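Local coordinates for ribosomal RNA processing protein 6 (Trypanosoma brucei brucei, PDB 4NLC) that acts, through the catalytic core held here, as a 3'-5' exoribonuclease that probably trims RNA 3' ends with the nuclear exosome, at residues H11-S16 / S104-T109; C69-V74 / D120-C125; K146-A151 / V167-T172. The protein carries 1 engineered substitution. All blocks are in the same frame, centred on the assembly; numbering follows the deposited sequence.

Contact 1: residues H11-S16 / S104-T109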
loop_
_atom_site.group_PDB
_atom_site.type_symbol
_atom_site.label_atom_id
_atom_site.label_comp_id
_atom_site.label_asym_id
_atom_site.label_seq_id
_atom_site.Cartn_x
_atom_site.Cartn_y
_atom_site.Cartn_z
ATOM N N HIS A 11 18.520 2.060 2.953
ATOM C CA HIS A 11 18.502 2.892 1.762
ATOM C C HIS A 11 17.476 4.032 1.984
ATOM O O HIS A 11 16.292 3.743 2.194
ATOM C CB HIS A 11 18.125 2.045 0.519
ATOM C CG HIS A 11 18.793 0.699 0.431
ATOM N ND1 HIS A 11 18.409 -0.358 1.251
ATOM C CD2 HIS A 11 19.763 0.263 -0.412
ATOM C CE1 HIS A 11 19.160 -1.391 0.887
ATOM N NE2 HIS A 11 19.992 -1.065 -0.109
ATOM N N PRO A 12 17.899 5.321 1.978
ATOM C CA PRO A 12 16.915 6.422 2.114
ATOM C C PRO A 12 15.988 6.511 0.879
ATOM O O PRO A 12 16.391 6.084 -0.205
ATOM C CB PRO A 12 17.791 7.667 2.271
ATOM C CG PRO A 12 19.046 7.322 1.572
ATOM C CD PRO A 12 19.257 5.841 1.725
ATOM N N VAL A 13 14.737 7.003 1.052
ATOM C CA VAL A 13 13.759 7.042 -0.038
ATOM C C VAL A 13 13.977 8.264 -0.964
ATOM O O VAL A 13 14.188 9.381 -0.485
ATOM C CB VAL A 13 12.279 6.901 0.444
ATOM C CG1 VAL A 13 11.324 6.737 -0.741
ATOM C CG2 VAL A 13 12.115 5.708 1.393
ATOM N N ASP A 14 13.931 8.032 -2.296
ATOM C CA ASP A 14 14.085 9.105 -3.284
ATOM C C ASP A 14 12.693 9.643 -3.605
ATOM O O ASP A 14 11.935 8.975 -4.299
ATOM C CB ASP A 14 14.773 8.563 -4.554
ATOM C CG ASP A 14 15.158 9.591 -5.613
ATOM O OD1 ASP A 14 14.392 10.564 -5.816
ATOM O OD2 ASP A 14 16.174 9.379 -6.289
ATOM N N ASN A 15 12.361 10.853 -3.105
ATOM C CA ASN A 15 11.050 11.480 -3.321
ATOM C C ASN A 15 10.986 12.471 -4.486
ATOM O O ASN A 15 9.974 13.158 -4.625
ATOM C CB ASN A 15 10.559 12.167 -2.046
ATOM C CG ASN A 15 10.206 11.232 -0.936
ATOM O OD1 ASN A 15 9.755 10.098 -1.145
ATOM N ND2 ASN A 15 10.455 11.680 0.270
ATOM N N SER A 16 12.041 12.561 -5.305
ATOM C CA SER A 16 12.079 13.538 -6.406
ATOM C C SER A 16 11.065 13.249 -7.515
ATOM O O SER A 16 10.645 12.092 -7.665
ATOM C CB SER A 16 13.491 13.659 -6.972
ATOM O OG SER A 16 13.824 12.567 -7.808
ATOM N N SER A 104 5.069 10.013 5.734
ATOM C CA SER A 104 5.843 9.517 4.611
ATOM C C SER A 104 5.240 10.086 3.331
ATOM O O SER A 104 4.002 10.093 3.167
ATOM C CB SER A 104 5.829 7.993 4.567
ATOM O OG SER A 104 6.524 7.534 3.424
ATOM N N TYR A 105 6.120 10.557 2.418
ATOM C CA TYR A 105 5.662 11.109 1.140
ATOM C C TYR A 105 5.002 10.057 0.259
ATOM O O TYR A 105 3.845 10.216 -0.109
ATOM C CB TYR A 105 6.784 11.827 0.389
ATOM C CG TYR A 105 6.238 12.546 -0.814
ATOM C CD1 TYR A 105 5.518 13.733 -0.675
ATOM C CD2 TYR A 105 6.366 12.006 -2.091
ATOM C CE1 TYR A 105 4.943 14.365 -1.777
ATOM C CE2 TYR A 105 5.805 12.636 -3.202
ATOM C CZ TYR A 105 5.100 13.816 -3.041
ATOM O OH TYR A 105 4.569 14.439 -4.143
ATOM N N GLN A 106 5.725 8.985 -0.067
ATOM C CA GLN A 106 5.192 7.914 -0.902
ATOM C C GLN A 106 4.455 6.895 -0.065
ATOM O O GLN A 106 3.639 6.142 -0.593
ATOM C CB GLN A 106 6.317 7.212 -1.688
ATOM C CG GLN A 106 7.038 8.108 -2.711
ATOM C CD GLN A 106 8.156 7.366 -3.401
ATOM O OE1 GLN A 106 7.960 6.321 -4.030
ATOM N NE2 GLN A 106 9.369 7.843 -3.221
ATOM N N GLY A 107 4.758 6.858 1.228
ATOM C CA GLY A 107 4.179 5.863 2.117
ATOM C C GLY A 107 5.072 4.640 2.146
ATOM O O GLY A 107 6.025 4.536 1.363
ATOM N N PHE A 108 4.808 3.725 3.082
ATOM C CA PHE A 108 5.601 2.505 3.175
ATOM C C PHE A 108 4.837 1.367 3.819
ATOM O O PHE A 108 4.043 1.583 4.730
ATOM C CB PHE A 108 6.981 2.736 3.867
ATOM C CG PHE A 108 6.945 3.356 5.248
ATOM C CD1 PHE A 108 6.689 2.580 6.371
ATOM C CD2 PHE A 108 7.210 4.714 5.427
ATOM C CE1 PHE A 108 6.662 3.156 7.649
ATOM C CE2 PHE A 108 7.158 5.295 6.697
ATOM C CZ PHE A 108 6.904 4.510 7.804
ATOM N N THR A 109 5.154 0.143 3.406
ATOM C CA THR A 109 4.561 -1.047 4.001
ATOM C C THR A 109 5.142 -1.271 5.400
ATOM O O THR A 109 6.363 -1.258 5.582
ATOM C CB THR A 109 4.760 -2.248 3.093
ATOM O OG1 THR A 109 4.340 -1.873 1.781
ATOM C CG2 THR A 109 3.964 -3.467 3.571
HETATM O O HOH W 1 8.689 8.326 0.568
#
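Asn15 has CG anti to its carbonyl carbon (chi1 -68°), and Gln106 takes the same first torsion before running on extended to CD; this puts both CG atoms beside their own backbone N and carries Gln106 CD on toward the first segment. Gln106 NE2 donates to Asn15 OD1 at 3.1 Å, and the N-H...O angle of 163° makes the bond nearly straight. The donor lies in the plane of the Asn15 carbonyl, and OD1 lies close to the amide plane of Gln106, although the two amides are turned 73° against each other. OD1 has a second donor: a water gives it a proton at 2.7 Å and itself accepts from Gln106 N at 3.1 Å. Two donors thus grip OD1, and Gln106 is joined to it through both side chain and backbone. On the carbon side, CG of Asn15 packs on CB of Tyr105 at 3.7 Å, the two side chains sliding past each other in opposite directions. Val13 adds CG1, which sits 3.3 Å from Gln106 NE2, a tight approach of a methyl to the amide. Each backbone is shaped locally: Asp14 OD1 accepts from Ser16 N in an Asx turn, and Ser104 OG accepts from Gly107 N in an ST motif. The other ends of these groups are held from the C-terminal part of the chain. Asp310 OD1 accepts from both Asn15 ND2 and Tyr105 N, while Tyr105 OH bonds to Asp303 and Gln106 OE1 to Tyr265 OH. These bonds are consistent with a junction between the exonuclease and HRDC parts, with the N-terminal segment laid across the turn that leads into strand 108-115.

Contact 2: residues C69-V74 / D120-C125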
loop_
_atom_site.group_PDB
_atom_site.type_symbol
_atom_site.label_atom_id
_atom_site.label_comp_id
_atom_site.label_asym_id
_atom_site.label_seq_id
_atom_site.Cartn_x
_atom_site.Cartn_y
_atom_site.Cartn_z
ATOM N N CYS A 69 -4.188 -22.408 16.682
ATOM C CA CYS A 69 -3.472 -22.207 15.417
ATOM C C CYS A 69 -2.121 -21.593 15.725
ATOM O O CYS A 69 -2.088 -20.557 16.406
ATOM C CB CYS A 69 -4.269 -21.325 14.453
ATOM S SG CYS A 69 -3.400 -20.949 12.906
ATOM N N PRO A 70 -1.006 -22.169 15.211
ATOM C CA PRO A 70 0.304 -21.552 15.470
ATOM C C PRO A 70 0.383 -20.204 14.777
ATOM O O PRO A 70 -0.118 -20.028 13.651
ATOM C CB PRO A 70 1.311 -22.557 14.892
ATOM C CG PRO A 70 0.550 -23.807 14.650
ATOM C CD PRO A 70 -0.863 -23.385 14.386
ATOM N N LEU A 71 0.912 -19.226 15.508
ATOM C CA LEU A 71 1.156 -17.871 15.010
ATOM C C LEU A 71 2.622 -17.546 15.286
ATOM O O LEU A 71 3.070 -17.659 16.434
ATOM C CB LEU A 71 0.226 -16.849 15.688
ATOM C CG LEU A 71 0.516 -15.348 15.428
ATOM C CD1 LEU A 71 0.424 -14.979 13.927
ATOM C CD2 LEU A 71 -0.409 -14.472 16.257
ATOM N N THR A 72 3.372 -17.165 14.241
ATOM C CA THR A 72 4.787 -16.798 14.389
ATOM C C THR A 72 5.003 -15.354 13.955
ATOM O O THR A 72 4.514 -14.937 12.901
ATOM C CB THR A 72 5.697 -17.786 13.651
ATOM O OG1 THR A 72 5.409 -19.108 14.104
ATOM C CG2 THR A 72 7.207 -17.460 13.813
ATOM N N PHE A 73 5.695 -14.588 14.802
ATOM C CA PHE A 73 6.035 -13.205 14.525
ATOM C C PHE A 73 7.465 -13.224 14.007
ATOM O O PHE A 73 8.354 -13.674 14.710
ATOM C CB PHE A 73 5.859 -12.305 15.766
ATOM C CG PHE A 73 6.166 -10.855 15.445
ATOM C CD1 PHE A 73 5.284 -10.090 14.697
ATOM C CD2 PHE A 73 7.356 -10.273 15.858
ATOM C CE1 PHE A 73 5.589 -8.761 14.359
ATOM C CE2 PHE A 73 7.658 -8.946 15.524
ATOM C CZ PHE A 73 6.776 -8.204 14.773
ATOM N N VAL A 74 7.669 -12.795 12.750
ATOM C CA VAL A 74 8.958 -12.853 12.067
ATOM C C VAL A 74 9.558 -11.449 11.996
ATOM O O VAL A 74 8.958 -10.551 11.384
ATOM C CB VAL A 74 8.795 -13.489 10.643
ATOM C CG1 VAL A 74 10.089 -13.379 9.832
ATOM C CG2 VAL A 74 8.293 -14.932 10.712
ATOM N N ASP A 120 -0.257 -19.395 10.741
ATOM C CA ASP A 120 -0.227 -17.986 10.406
ATOM C C ASP A 120 1.146 -17.389 10.702
ATOM O O ASP A 120 1.839 -17.857 11.599
ATOM C CB ASP A 120 -1.314 -17.244 11.225
ATOM C CG ASP A 120 -2.741 -17.703 10.972
ATOM O OD1 ASP A 120 -3.035 -18.149 9.841
ATOM O OD2 ASP A 120 -3.565 -17.595 11.892
ATOM N N PHE A 121 1.514 -16.327 9.969
ATOM C CA PHE A 121 2.762 -15.598 10.129
ATOM C C PHE A 121 2.496 -14.112 10.039
ATOM O O PHE A 121 1.573 -13.684 9.343
ATOM C CB PHE A 121 3.775 -15.994 9.052
ATOM C CG PHE A 121 4.177 -17.451 9.082
ATOM C CD1 PHE A 121 5.201 -17.891 9.922
ATOM C CD2 PHE A 121 3.529 -18.387 8.274
ATOM C CE1 PHE A 121 5.582 -19.237 9.943
ATOM C CE2 PHE A 121 3.918 -19.732 8.286
ATOM C CZ PHE A 121 4.958 -20.140 9.108
ATOM N N ILE A 122 3.268 -13.339 10.788
ATOM C CA ILE A 122 3.248 -11.871 10.758
ATOM C C ILE A 122 4.677 -11.465 10.556
ATOM O O ILE A 122 5.526 -11.848 11.356
ATOM C CB ILE A 122 2.577 -11.178 11.976
ATOM C CG1 ILE A 122 1.058 -11.412 11.964
ATOM C CG2 ILE A 122 2.889 -9.670 11.995
ATOM C CD1 ILE A 122 0.358 -11.100 13.306
ATOM N N VAL A 123 4.948 -10.776 9.431
ATOM C CA VAL A 123 6.274 -10.334 9.058
ATOM C C VAL A 123 6.494 -8.850 9.345
ATOM O O VAL A 123 5.790 -8.001 8.830
ATOM C CB VAL A 123 6.659 -10.719 7.593
ATOM C CG1 VAL A 123 8.108 -10.325 7.278
ATOM C CG2 VAL A 123 6.472 -12.215 7.384
ATOM N N ASP A 124 7.554 -8.551 10.104
ATOM C CA ASP A 124 7.905 -7.172 10.360
ATOM C C ASP A 124 8.737 -6.582 9.215
ATOM O O ASP A 124 9.966 -6.613 9.243
ATOM C CB ASP A 124 8.555 -6.997 11.739
ATOM C CG ASP A 124 8.735 -5.555 12.143
ATOM O OD1 ASP A 124 8.742 -4.677 11.242
ATOM O OD2 ASP A 124 8.920 -5.301 13.343
ATOM N N CYS A 125 8.017 -6.031 8.212
ATOM C CA CYS A 125 8.446 -5.292 7.004
ATOM C C CYS A 125 9.346 -4.145 7.300
ATOM O O CYS A 125 9.903 -3.598 6.354
ATOM C CB CYS A 125 7.227 -4.752 6.269
ATOM S SG CYS A 125 6.279 -5.995 5.436
HETATM O O HOH W 2 3.061 -19.875 12.936
#
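The carbonyl oxygen of Asp120 receives Thr72 N at 3.1 Å and a water proton at 2.7 Å; a CA-H...O contact from Leu71 adds to these. The same water pairs with Thr72 OG1 at 2.7 Å, linking the strands beside their direct bond. It also lies above one face of the Phe121 ring, offset toward the rim. Val74 N meets Ile122 O at 2.7 Å, almost straight (177°), as one of five backbone bonds that alternate between the strands in parallel register. The strand directions differ by 18°. On the Leu71, Phe73 and Ile122 face, Ile122 CG2 touches the Phe73 ring at its edge, 3.6 Å from CD1, while Leu71 CD1 meets Ile122 CD1 at 3.9 Å. Phe73 CG is anti to the backbone N (chi1 -178°), and the ring beyond it offers its edge to Ile122. On the other face Thr72 CB and Phe121 CD1 are 3.8 Å apart, the side chains pointing the same way. Strand 71-74 is one of the two edge strands within this chain; helix 213-224 packs on Leu71 and Ile122, helix 77-87 on Phe121 and Val123, and strand 108-115 continues the sheet beyond 120-123.

Contact 3: residues K146-A151 / V167-T172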
loop_
_atom_site.group_PDB
_atom_site.type_symbol
_atom_site.label_atom_id
_atom_site.label_comp_id
_atom_site.label_asym_id
_atom_site.label_seq_id
_atom_site.Cartn_x
_atom_site.Cartn_y
_atom_site.Cartn_z
ATOM N N LYS A 146 -0.917 -17.162 -4.799
ATOM C CA LYS A 146 -0.901 -16.136 -3.745
ATOM C C LYS A 146 -2.277 -15.495 -3.747
ATOM O O LYS A 146 -2.649 -14.808 -4.696
ATOM C CB LYS A 146 0.170 -15.063 -3.992
ATOM C CG LYS A 146 1.611 -15.405 -3.527
ATOM C CD LYS A 146 2.284 -16.555 -4.278
ATOM C CE LYS A 146 2.523 -16.236 -5.743
ATOM N NZ LYS A 146 3.381 -17.248 -6.421
ATOM N N VAL A 147 -3.044 -15.773 -2.712
ATOM C CA VAL A 147 -4.392 -15.259 -2.514
ATOM C C VAL A 147 -4.337 -13.924 -1.724
ATOM O O VAL A 147 -3.852 -13.872 -0.587
ATOM C CB VAL A 147 -5.297 -16.299 -1.784
ATOM C CG1 VAL A 147 -6.753 -15.814 -1.691
ATOM C CG2 VAL A 147 -5.227 -17.668 -2.441
ATOM N N PHE A 148 -4.870 -12.866 -2.311
ATOM C CA PHE A 148 -5.002 -11.579 -1.628
ATOM C C PHE A 148 -6.467 -11.185 -1.712
ATOM O O PHE A 148 -7.152 -11.610 -2.638
ATOM C CB PHE A 148 -4.183 -10.512 -2.366
ATOM C CG PHE A 148 -2.692 -10.471 -2.150
ATOM C CD1 PHE A 148 -1.856 -11.397 -2.774
ATOM C CD2 PHE A 148 -2.112 -9.454 -1.402
ATOM C CE1 PHE A 148 -0.451 -11.297 -2.661
ATOM C CE2 PHE A 148 -0.716 -9.352 -1.290
ATOM C CZ PHE A 148 0.104 -10.263 -1.939
ATOM N N HIS A 149 -6.927 -10.311 -0.830
ATOM C CA HIS A 149 -8.300 -9.806 -0.915
ATOM C C HIS A 149 -8.266 -8.296 -1.235
ATOM O O HIS A 149 -7.987 -7.498 -0.354
ATOM C CB HIS A 149 -9.094 -10.081 0.373
ATOM C CG HIS A 149 -10.557 -9.823 0.196
ATOM N ND1 HIS A 149 -11.436 -10.847 -0.077
ATOM C CD2 HIS A 149 -11.230 -8.651 0.171
ATOM C CE1 HIS A 149 -12.616 -10.272 -0.231
ATOM N NE2 HIS A 149 -12.538 -8.955 -0.094
ATOM N N GLY A 150 -8.537 -7.932 -2.489
ATOM C CA GLY A 150 -8.510 -6.539 -2.913
ATOM C C GLY A 150 -7.085 -6.047 -2.917
ATOM O O GLY A 150 -6.689 -5.264 -2.036
ATOM N N ALA A 151 -6.309 -6.557 -3.896
ATOM C CA ALA A 151 -4.858 -6.386 -4.026
ATOM C C ALA A 151 -4.349 -5.156 -4.809
ATOM O O ALA A 151 -3.143 -5.058 -5.003
ATOM C CB ALA A 151 -4.278 -7.649 -4.650
ATOM N N VAL A 167 3.435 -13.777 -9.287
ATOM C CA VAL A 167 3.201 -14.702 -10.380
ATOM C C VAL A 167 2.089 -15.623 -9.833
ATOM O O VAL A 167 2.267 -16.277 -8.808
ATOM C CB VAL A 167 4.495 -15.477 -10.777
ATOM C CG1 VAL A 167 4.189 -16.606 -11.759
ATOM C CG2 VAL A 167 5.549 -14.532 -11.359
ATOM N N ASN A 168 0.935 -15.604 -10.482
ATOM C CA ASN A 168 -0.269 -16.346 -10.112
ATOM C C ASN A 168 -0.942 -15.797 -8.850
ATOM O O ASN A 168 -1.121 -16.473 -7.826
ATOM C CB ASN A 168 -0.066 -17.853 -10.060
ATOM C CG ASN A 168 -0.242 -18.462 -11.424
ATOM O OD1 ASN A 168 -0.990 -17.955 -12.280
ATOM N ND2 ASN A 168 0.451 -19.545 -11.669
ATOM N N LEU A 169 -1.362 -14.548 -8.992
ATOM C CA LEU A 169 -2.149 -13.857 -8.018
ATOM C C LEU A 169 -3.589 -14.321 -8.200
ATOM O O LEU A 169 -4.047 -14.527 -9.333
ATOM C CB LEU A 169 -2.082 -12.316 -8.279
ATOM C CG LEU A 169 -3.079 -11.417 -7.491
ATOM C CD1 LEU A 169 -2.728 -11.366 -6.028
ATOM C CD2 LEU A 169 -3.119 -10.005 -8.056
ATOM N N PHE A 170 -4.288 -14.510 -7.078
ATOM C CA PHE A 170 -5.729 -14.733 -7.082
ATOM C C PHE A 170 -6.313 -13.704 -6.114
ATOM O O PHE A 170 -5.941 -13.676 -4.944
ATOM C CB PHE A 170 -6.165 -16.170 -6.757
ATOM C CG PHE A 170 -7.651 -16.377 -6.987
ATOM C CD1 PHE A 170 -8.578 -16.064 -5.996
ATOM C CD2 PHE A 170 -8.125 -16.881 -8.197
ATOM C CE1 PHE A 170 -9.945 -16.279 -6.202
ATOM C CE2 PHE A 170 -9.490 -17.105 -8.395
ATOM C CZ PHE A 170 -10.392 -16.781 -7.403
ATOM N N ASP A 171 -7.186 -12.833 -6.623
ATOM C CA ASP A 171 -7.797 -11.781 -5.825
ATOM C C ASP A 171 -9.249 -12.162 -5.509
ATOM O O ASP A 171 -10.089 -12.203 -6.411
ATOM C CB ASP A 171 -7.689 -10.429 -6.554
ATOM C CG ASP A 171 -8.088 -9.214 -5.718
ATOM O OD1 ASP A 171 -9.038 -9.327 -4.901
ATOM O OD2 ASP A 171 -7.521 -8.138 -5.942
ATOM N N THR A 172 -9.527 -12.453 -4.228
ATOM C CA THR A 172 -10.850 -12.887 -3.766
ATOM C C THR A 172 -11.918 -11.765 -3.867
ATOM O O THR A 172 -13.114 -12.066 -3.939
ATOM C CB THR A 172 -10.782 -13.522 -2.360
ATOM O OG1 THR A 172 -9.996 -12.707 -1.505
ATOM C CG2 THR A 172 -10.212 -14.919 -2.385
#
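Leu169 sets its CD1 methyl against the ring of Phe148, 3.4 Å from CD1 of that ring, a tight approach in which the two side chains cross at about a right angle. The strands are parallel and 26° apart in direction, with Lys146 facing Leu169 and Phe148 facing Asp171. Phe170 bonds to both neighbours of Val147, its N to Lys146 O at 2.9 Å and its O to Phe148 N at 3.0 Å. Beyond the last pair the chain turns round the Asp171 carboxylate: OD1 accepts from Gly150 N at 2.8 Å and OD2 from Ala151 N at 2.9 Å. Both donors stand on the same side of the carboxylate plane, 40° and 44° out of it. OD1 also caps Ser173 N, which puts Asp171 at the N-cap of helix 172-178. Alongside, Thr172 OG1 and His149 ND1 are hydrogen-bonded at 2.8 Å, either being a possible donor, while His149 NE2 bonds to His183 O. Thr172 CG2 meets Val147 CG1 at 3.6 Å. At the far end Lys146 NZ bonds to Val167 O at 2.8 Å and to the carbonyls of Ile144 and Val138, three acceptors for the amine of a buried lysine. Pairing of this kind joins the two parallel strands of a beta-alpha-beta unit whose connection is helix 152-162, consistent with the RNase H-like fold of the exonuclease domain.

Overall arrangement
Contacts 2 and 3 lie at opposite margins of one mixed six-stranded sheet, ordered 71-74, 120-123, 108-115, 92-100, 145-148, 169-171, with their centres 19 Å apart. Contact 1 reaches this sheet through strand 108-115, and its centre is 25 Å from each of the others. It touches contact 2, Thr109 O being 3.7 Å from Cys125 CB, whereas about 9 Å separates its nearest atoms from those of contact 3. Along the chain the segments of contacts 1 and 2 alternate, and contact 3 follows both. Contacts 2 and 3 form the two outer strand pairs of the exonuclease sheet, while contact 1 brings the N-terminal segment to it and, through outside partners, probably links toward the HRDC part.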